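Local coordinates for protein beta-lactamase (Klebsiella pneumoniae, PDB 6M5Q) that probably hydrolyses beta-lactam antibiotics to substituted beta-amino acids, as a class C serine beta-lactamase, and so confers antibiotic resistance, at residues W279-Y284 / E315-N320; F268-I273 / S302-I307. The protein carries 1 engineered substitution. One frame throughout, in Å; residues are numbered along the deposited sequence.

Contact 1: residues W279-Y284 / E315-N320; sequences WEQLPY and ENVWIN. With IM2 ((5R)-5-[(1S,2R)-1-formyl-2-hydroxypropyl]-3-[(2-{[(E)-iminomethyl]amino}ethyl)sulfanyl]-4,5-dihydro-1H-pyrrole-2-carbox ylic acid), chain B.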
loop_
_atom_site.group_PDB
_atom_site.type_symbol
_atom_site.label_atom_id
_atom_site.label_comp_id
_atom_site.label_asym_id
_atom_site.label_seq_id
_atom_site.Cartn_x
_atom_site.Cartn_y
_atom_site.Cartn_z
ATOM N N TRP A 279 5.944 3.390 1.834
ATOM C CA TRP A 279 5.154 4.248 2.718
ATOM C C TRP A 279 5.628 5.702 2.618
ATOM O O TRP A 279 6.794 5.980 2.316
ATOM C CB TRP A 279 5.322 3.805 4.182
ATOM C CG TRP A 279 4.785 2.443 4.493
ATOM C CD1 TRP A 279 5.508 1.289 4.710
ATOM C CD2 TRP A 279 3.408 2.089 4.648
ATOM N NE1 TRP A 279 4.664 0.243 4.997
ATOM C CE2 TRP A 279 3.370 0.701 4.981
ATOM C CE3 TRP A 279 2.205 2.805 4.568
ATOM C CZ2 TRP A 279 2.178 0.021 5.192
ATOM C CZ3 TRP A 279 1.007 2.121 4.787
ATOM C CH2 TRP A 279 1.016 0.749 5.102
ATOM N N GLU A 280 4.717 6.627 2.915
ATOM C CA GLU A 280 5.000 8.056 3.015
ATOM C C GLU A 280 4.629 8.514 4.414
ATOM O O GLU A 280 3.693 7.974 5.015
ATOM C CB GLU A 280 4.108 8.866 2.029
ATOM C CG GLU A 280 4.267 8.471 0.585
ATOM C CD GLU A 280 3.480 9.379 -0.341
ATOM O OE1 GLU A 280 2.813 10.325 0.138
ATOM O OE2 GLU A 280 3.525 9.132 -1.556
ATOM N N GLN A 281 5.345 9.516 4.943
ATOM C CA GLN A 281 5.050 9.974 6.295
ATOM C C GLN A 281 5.229 11.480 6.419
ATOM O O GLN A 281 5.944 12.118 5.634
ATOM C CB GLN A 281 5.847 9.246 7.369
ATOM C CG GLN A 281 7.314 9.600 7.350
ATOM C CD GLN A 281 8.125 8.730 8.331
ATOM O OE1 GLN A 281 7.860 7.546 8.522
ATOM N NE2 GLN A 281 9.168 9.328 8.936
ATOM N N LEU A 282 4.569 12.035 7.445
ATOM C CA LEU A 282 4.654 13.423 7.874
ATOM C C LEU A 282 4.874 13.446 9.380
ATOM O O LEU A 282 4.472 12.521 10.076
ATOM C CB LEU A 282 3.351 14.171 7.565
ATOM C CG LEU A 282 3.071 14.533 6.107
ATOM C CD1 LEU A 282 1.645 14.971 5.939
ATOM C CD2 LEU A 282 3.989 15.653 5.697
ATOM N N PRO A 283 5.496 14.494 9.913
ATOM C CA PRO A 283 5.540 14.634 11.377
ATOM C C PRO A 283 4.139 14.721 11.965
ATOM O O PRO A 283 3.222 15.271 11.360
ATOM C CB PRO A 283 6.318 15.940 11.585
ATOM C CG PRO A 283 7.169 16.061 10.347
ATOM C CD PRO A 283 6.339 15.492 9.228
ATOM N N TYR A 284 3.964 14.123 13.151
ATOM C CA TYR A 284 2.723 14.162 13.889
ATOM C C TYR A 284 2.933 14.984 15.156
ATOM O O TYR A 284 3.969 14.839 15.808
ATOM C CB TYR A 284 2.307 12.736 14.275
ATOM C CG TYR A 284 1.041 12.700 15.079
ATOM C CD1 TYR A 284 -0.186 12.594 14.457
ATOM C CD2 TYR A 284 1.075 12.812 16.466
ATOM C CE1 TYR A 284 -1.360 12.585 15.192
ATOM C CE2 TYR A 284 -0.090 12.812 17.204
ATOM C CZ TYR A 284 -1.297 12.703 16.561
ATOM O OH TYR A 284 -2.445 12.695 17.317
ATOM N N GLU A 315 8.127 6.961 16.028
ATOM C CA GLU A 315 6.790 6.892 16.614
ATOM C C GLU A 315 5.968 8.124 16.283
ATOM O O GLU A 315 4.773 8.015 15.955
ATOM C CB GLU A 315 6.900 6.742 18.139
ATOM C CG GLU A 315 7.714 5.520 18.566
ATOM C CD GLU A 315 7.144 4.200 18.042
ATOM O OE1 GLU A 315 5.969 3.909 18.319
ATOM O OE2 GLU A 315 7.884 3.459 17.345
ATOM N N ASN A 316 6.584 9.303 16.349
ATOM C CA ASN A 316 5.842 10.560 16.297
ATOM C C ASN A 316 5.620 11.020 14.860
ATOM O O ASN A 316 5.977 12.135 14.467
ATOM C CB ASN A 316 6.567 11.641 17.096
ATOM C CG ASN A 316 6.542 11.369 18.576
ATOM O OD1 ASN A 316 5.582 10.800 19.096
ATOM N ND2 ASN A 316 7.604 11.751 19.259
ATOM N N VAL A 317 4.970 10.160 14.080
ATOM C CA VAL A 317 4.735 10.435 12.667
ATOM C C VAL A 317 3.387 9.875 12.267
ATOM O O VAL A 317 2.869 8.945 12.887
ATOM C CB VAL A 317 5.824 9.829 11.745
ATOM C CG1 VAL A 317 7.152 10.600 11.878
ATOM C CG2 VAL A 317 6.015 8.359 12.021
ATOM N N TRP A 318 2.847 10.458 11.194
ATOM C CA TRP A 318 1.658 9.978 10.501
ATOM C C TRP A 318 2.165 9.228 9.273
ATOM O O TRP A 318 2.753 9.828 8.378
ATOM C CB TRP A 318 0.839 11.189 10.077
ATOM C CG TRP A 318 -0.333 10.939 9.178
ATOM C CD1 TRP A 318 -0.307 10.745 7.818
ATOM C CD2 TRP A 318 -1.718 10.970 9.553
ATOM N NE1 TRP A 318 -1.589 10.610 7.338
ATOM C CE2 TRP A 318 -2.476 10.752 8.376
ATOM C CE3 TRP A 318 -2.389 11.162 10.766
ATOM C CZ2 TRP A 318 -3.868 10.710 8.389
ATOM C CZ3 TRP A 318 -3.772 11.109 10.772
ATOM C CH2 TRP A 318 -4.495 10.888 9.589
ATOM N N ILE A 319 1.983 7.905 9.247
ATOM C CA ILE A 319 2.443 7.062 8.138
ATOM C C ILE A 319 1.228 6.686 7.315
ATOM O O ILE A 319 0.201 6.298 7.876
ATOM C CB ILE A 319 3.165 5.809 8.659
ATOM C CG1 ILE A 319 4.338 6.222 9.554
ATOM C CG2 ILE A 319 3.657 4.976 7.480
ATOM C CD1 ILE A 319 5.068 5.052 10.188
ATOM N N ASN A 320 1.314 6.792 5.986
ATOM C CA ASN A 320 0.098 6.568 5.206
ATOM C C ASN A 320 0.425 6.114 3.791
ATOM O O ASN A 320 1.563 6.211 3.313
ATOM C CB ASN A 320 -0.868 7.791 5.250
ATOM C CG ASN A 320 -0.369 9.019 4.467
ATOM O OD1 ASN A 320 0.805 9.107 4.010
ATOM N ND2 ASN A 320 -1.244 9.978 4.322
HETATM C C7 IM2 B . -1.736 3.336 -7.285
HETATM C C2 IM2 B . -0.519 6.382 -7.524
HETATM C C6 IM2 B . -1.688 3.619 -8.825
HETATM C C5 IM2 B . -0.759 4.672 -9.138
HETATM C C3 IM2 B . 0.579 5.366 -7.394
HETATM O O7 IM2 B . -2.742 3.550 -6.679
HETATM C C61 IM2 B . -1.228 2.322 -9.559
HETATM O O62 IM2 B . -1.291 2.570 -10.934
HETATM C C62 IM2 B . -2.126 1.162 -9.182
HETATM N N4 IM2 B . 0.580 4.473 -8.361
HETATM C C31 IM2 B . 1.412 5.198 -6.148
HETATM O O31 IM2 B . 0.886 5.517 -5.059
HETATM O O32 IM2 B . 2.591 4.768 -6.246
HETATM S S21 IM2 B . 0.081 8.084 -7.364
HETATM C C22 IM2 B . 0.769 8.522 -5.714
HETATM C C23 IM2 B . -0.120 8.380 -4.457
HETATM N N24 IM2 B . 0.402 9.173 -3.328
HETATM C C25 IM2 B . 0.533 8.834 -1.893
HETATM N N26 IM2 B . 0.238 7.772 -1.244
HETATM C C1 IM2 B . -1.240 6.093 -8.670
#
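Glu-280 and Asn-320 pair through their backbones in both directions. Asn-320 N donates to Glu-280 O at 2.8 Å, and Glu-280 N donates to Asn-320 O at 3.2 Å. Leu-282 and Trp-318 form the next hydrogen-bonded pair, with Trp-318 N 2.9 Å from Leu-282 O. The two short strands are antiparallel, at 160°. Past Pro-283, Tyr-284 N reaches Asn-316 O at 3.1 Å, but it comes from 45° out of the carbonyl plane. Asn-316 is the centre of an inverse gamma turn there.

The apolar side-chain contact is between Trp-279 and Ile-319. Ile-319 CG2 meets Trp-279 CB at 3.9 Å, and the two side chains cross at about a right angle. The indole edge continues onto the backbone, with Trp-279 CE3 3.7 Å from Asn-320 O. Gln-281 is a van der Waals neighbour, side by side with Ile-319 and pointing the same way. Tyr-284 rests CB on the Val-317 backbone; with CG anti to the backbone N (chi1 178°), its ring leads away.

Glu-280 also faces the bound ligand. Its extended chain brings OE2 to the iminomethyl carbon C25 of IM2, a short 3.0 Å approach. If the iminomethyl group is protonated, the carboxylate would probably attract it. Arg-154 is a weak, long ion-pair partner of the same oxygen.

Strand 280-283 lies between strands 273-275 and 317-325. The latter continues into the Lys-Thr-Gly motif at Lys-321, whose NZ is hydrogen-bonded to IM2. Strand 328-335 flanks it on the other side, and Leu-291 of helix 288-293 packs on Leu-282 and Trp-318.

Contact 2: residues F268-I273 / S302-I307; sequences FKSGEI and SVATPI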
loop_
_atom_site.group_PDB
_atom_site.type_symbol
_atom_site.label_atom_id
_atom_site.label_comp_id
_atom_site.label_asym_id
_atom_site.label_seq_id
_atom_site.Cartn_x
_atom_site.Cartn_y
_atom_site.Cartn_z
ATOM N N PHE A 268 14.079 9.893 1.713
ATOM C CA PHE A 268 14.102 11.107 0.905
ATOM C C PHE A 268 13.029 12.046 1.410
ATOM O O PHE A 268 12.004 11.618 1.953
ATOM C CB PHE A 268 13.817 10.835 -0.591
ATOM C CG PHE A 268 14.908 10.074 -1.304
ATOM C CD1 PHE A 268 14.912 8.677 -1.326
ATOM C CD2 PHE A 268 15.905 10.760 -1.993
ATOM C CE1 PHE A 268 15.902 7.994 -1.997
ATOM C CE2 PHE A 268 16.905 10.066 -2.665
ATOM C CZ PHE A 268 16.903 8.686 -2.670
ATOM N N LYS A 269 13.268 13.337 1.224
ATOM C CA LYS A 269 12.262 14.350 1.453
ATOM C C LYS A 269 11.853 14.954 0.120
ATOM O O LYS A 269 12.709 15.244 -0.725
ATOM C CB LYS A 269 12.797 15.446 2.379
ATOM C CG LYS A 269 11.706 16.330 2.921
ATOM C CD LYS A 269 12.066 16.882 4.287
ATOM C CE LYS A 269 11.644 15.919 5.394
ATOM N NZ LYS A 269 10.157 15.774 5.553
ATOM N N SER A 270 10.550 15.125 -0.076
ATOM C CA SER A 270 10.002 15.851 -1.217
ATOM C C SER A 270 8.928 16.783 -0.687
ATOM O O SER A 270 7.923 16.317 -0.147
ATOM C CB SER A 270 9.396 14.893 -2.236
ATOM O OG SER A 270 10.343 14.547 -3.224
ATOM N N GLY A 271 9.121 18.087 -0.844
ATOM C CA GLY A 271 8.188 19.005 -0.218
ATOM C C GLY A 271 8.162 18.770 1.281
ATOM O O GLY A 271 9.205 18.674 1.933
ATOM N N GLU A 272 6.963 18.655 1.841
ATOM C CA GLU A 272 6.821 18.353 3.259
ATOM C C GLU A 272 6.788 16.856 3.548
ATOM O O GLU A 272 6.759 16.472 4.724
ATOM C CB GLU A 272 5.568 19.021 3.830
ATOM N N ILE A 273 6.818 16.005 2.513
ATOM C CA ILE A 273 6.610 14.566 2.671
ATOM C C ILE A 273 7.953 13.867 2.817
ATOM O O ILE A 273 8.907 14.153 2.075
ATOM C CB ILE A 273 5.831 13.995 1.471
ATOM C CG1 ILE A 273 4.565 14.799 1.185
ATOM C CG2 ILE A 273 5.444 12.550 1.732
ATOM C CD1 ILE A 273 3.584 14.824 2.328
ATOM N N SER A 302 9.125 15.672 -8.732
ATOM C CA SER A 302 9.504 16.609 -7.686
ATOM C C SER A 302 10.960 16.355 -7.343
ATOM O O SER A 302 11.452 15.239 -7.488
ATOM C CB SER A 302 8.676 16.367 -6.423
ATOM O OG SER A 302 7.309 16.664 -6.647
ATOM N N VAL A 303 11.657 17.375 -6.853
ATOM C CA VAL A 303 13.018 17.163 -6.379
ATOM C C VAL A 303 12.979 16.281 -5.140
ATOM O O VAL A 303 12.119 16.455 -4.264
ATOM C CB VAL A 303 13.680 18.518 -6.077
ATOM C CG1 VAL A 303 15.021 18.310 -5.361
ATOM C CG2 VAL A 303 13.885 19.277 -7.360
ATOM N N ALA A 304 13.898 15.323 -5.063
ATOM C CA ALA A 304 14.032 14.416 -3.924
ATOM C C ALA A 304 15.372 14.681 -3.253
ATOM O O ALA A 304 16.422 14.560 -3.895
ATOM C CB ALA A 304 13.981 12.956 -4.387
ATOM N N THR A 305 15.340 15.031 -1.965
ATOM C CA THR A 305 16.564 15.275 -1.218
ATOM C C THR A 305 16.852 14.077 -0.337
ATOM O O THR A 305 15.983 13.702 0.467
ATOM C CB THR A 305 16.413 16.522 -0.350
ATOM O OG1 THR A 305 16.111 17.646 -1.186
ATOM C CG2 THR A 305 17.704 16.776 0.418
ATOM N N PRO A 306 18.013 13.448 -0.422
ATOM C CA PRO A 306 18.284 12.295 0.434
ATOM C C PRO A 306 18.367 12.690 1.896
ATOM O O PRO A 306 18.735 13.813 2.250
ATOM C CB PRO A 306 19.630 11.756 -0.077
ATOM C CG PRO A 306 20.218 12.854 -0.892
ATOM C CD PRO A 306 19.125 13.740 -1.357
ATOM N N ILE A 307 17.951 11.758 2.743
ATOM C CA ILE A 307 18.078 11.853 4.189
ATOM C C ILE A 307 19.174 10.877 4.553
ATOM O O ILE A 307 18.995 9.655 4.464
ATOM C CB ILE A 307 16.763 11.490 4.895
ATOM C CG1 ILE A 307 15.639 12.392 4.415
ATOM C CG2 ILE A 307 16.909 11.628 6.413
ATOM C CD1 ILE A 307 14.271 11.937 4.899
HETATM O O HOH W 1 13.527 18.001 -1.617
#
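Lys-269 and Thr-305 form an antiparallel hydrogen-bonded pair, in short strands whose axes come within 4.6 Å at an angle of 141°. Lys-269 N donates to Thr-305 O at 2.8 Å. Thr-305 N returns a nearly straight bond to Lys-269 O at 2.9 Å, in the carbonyl plane. A water 3.0 Å from Lys-269 O donates to that oxygen too, so two bonds grip it. The same water is hydrogen-bonded to Thr-305 OG1 and bridges the strands.

Beyond this pair a side chain takes over the link. Ser-270 OG donates to Val-303 O at 2.8 Å, from above the carbonyl plane rather than along a lone pair.

Phe-268 carries the apolar part. Its side chain crosses Pro-306 obliquely and touches Ala-304 as well. CD2 is 3.8 Å from Ala-304 CB, and CE2 is 4.1 Å from Pro-306 CB. Thr-118 and Thr-120 also pack on the Phe-268 side chain. Ile-307 has CG1 anti to its carbonyl carbon (chi1 -58°) and brings CD1 to 3.7 Å from the backbone C of Phe-268. The Lys-269 chain bends away instead, and its NZ is hydrogen-bonded to Thr-274 OG1.

Ser-270 to Ile-273 make a type II' turn, with Gly-271 at positive phi. Backbone bonds between Ser-270 and Ile-273 close it in both directions. The turn joins strands 266-270 and 273-275 as a tight beta-hairpin with a two-residue loop. Strand 302-311 adds to the far side of this hairpin, next to the short strand 153-154, and extends the large antiparallel sheet of the class C beta-lactamase fold.

How the contacts relate
From the N terminus the segments come in the order 268-273, 279-284, 302-307, 315-320. Contact 2 closes a loop from the first to the third, and contact 1 closes one from the second to the fourth, so the two loops cross. Helix 288-293 lies in the part of the chain common to both. Strand 302-311 is followed directly by strand 317-325, yet the two are set apart in the sheet by the strands of residues 266-283. The contacts therefore secure both flanks of that group of strands. They meet at the hairpin turn, where Ile-273 CD1 packs 3.5 Å from Leu-282 CD2. Contact 1 lies at the ligand and contact 2 farther out.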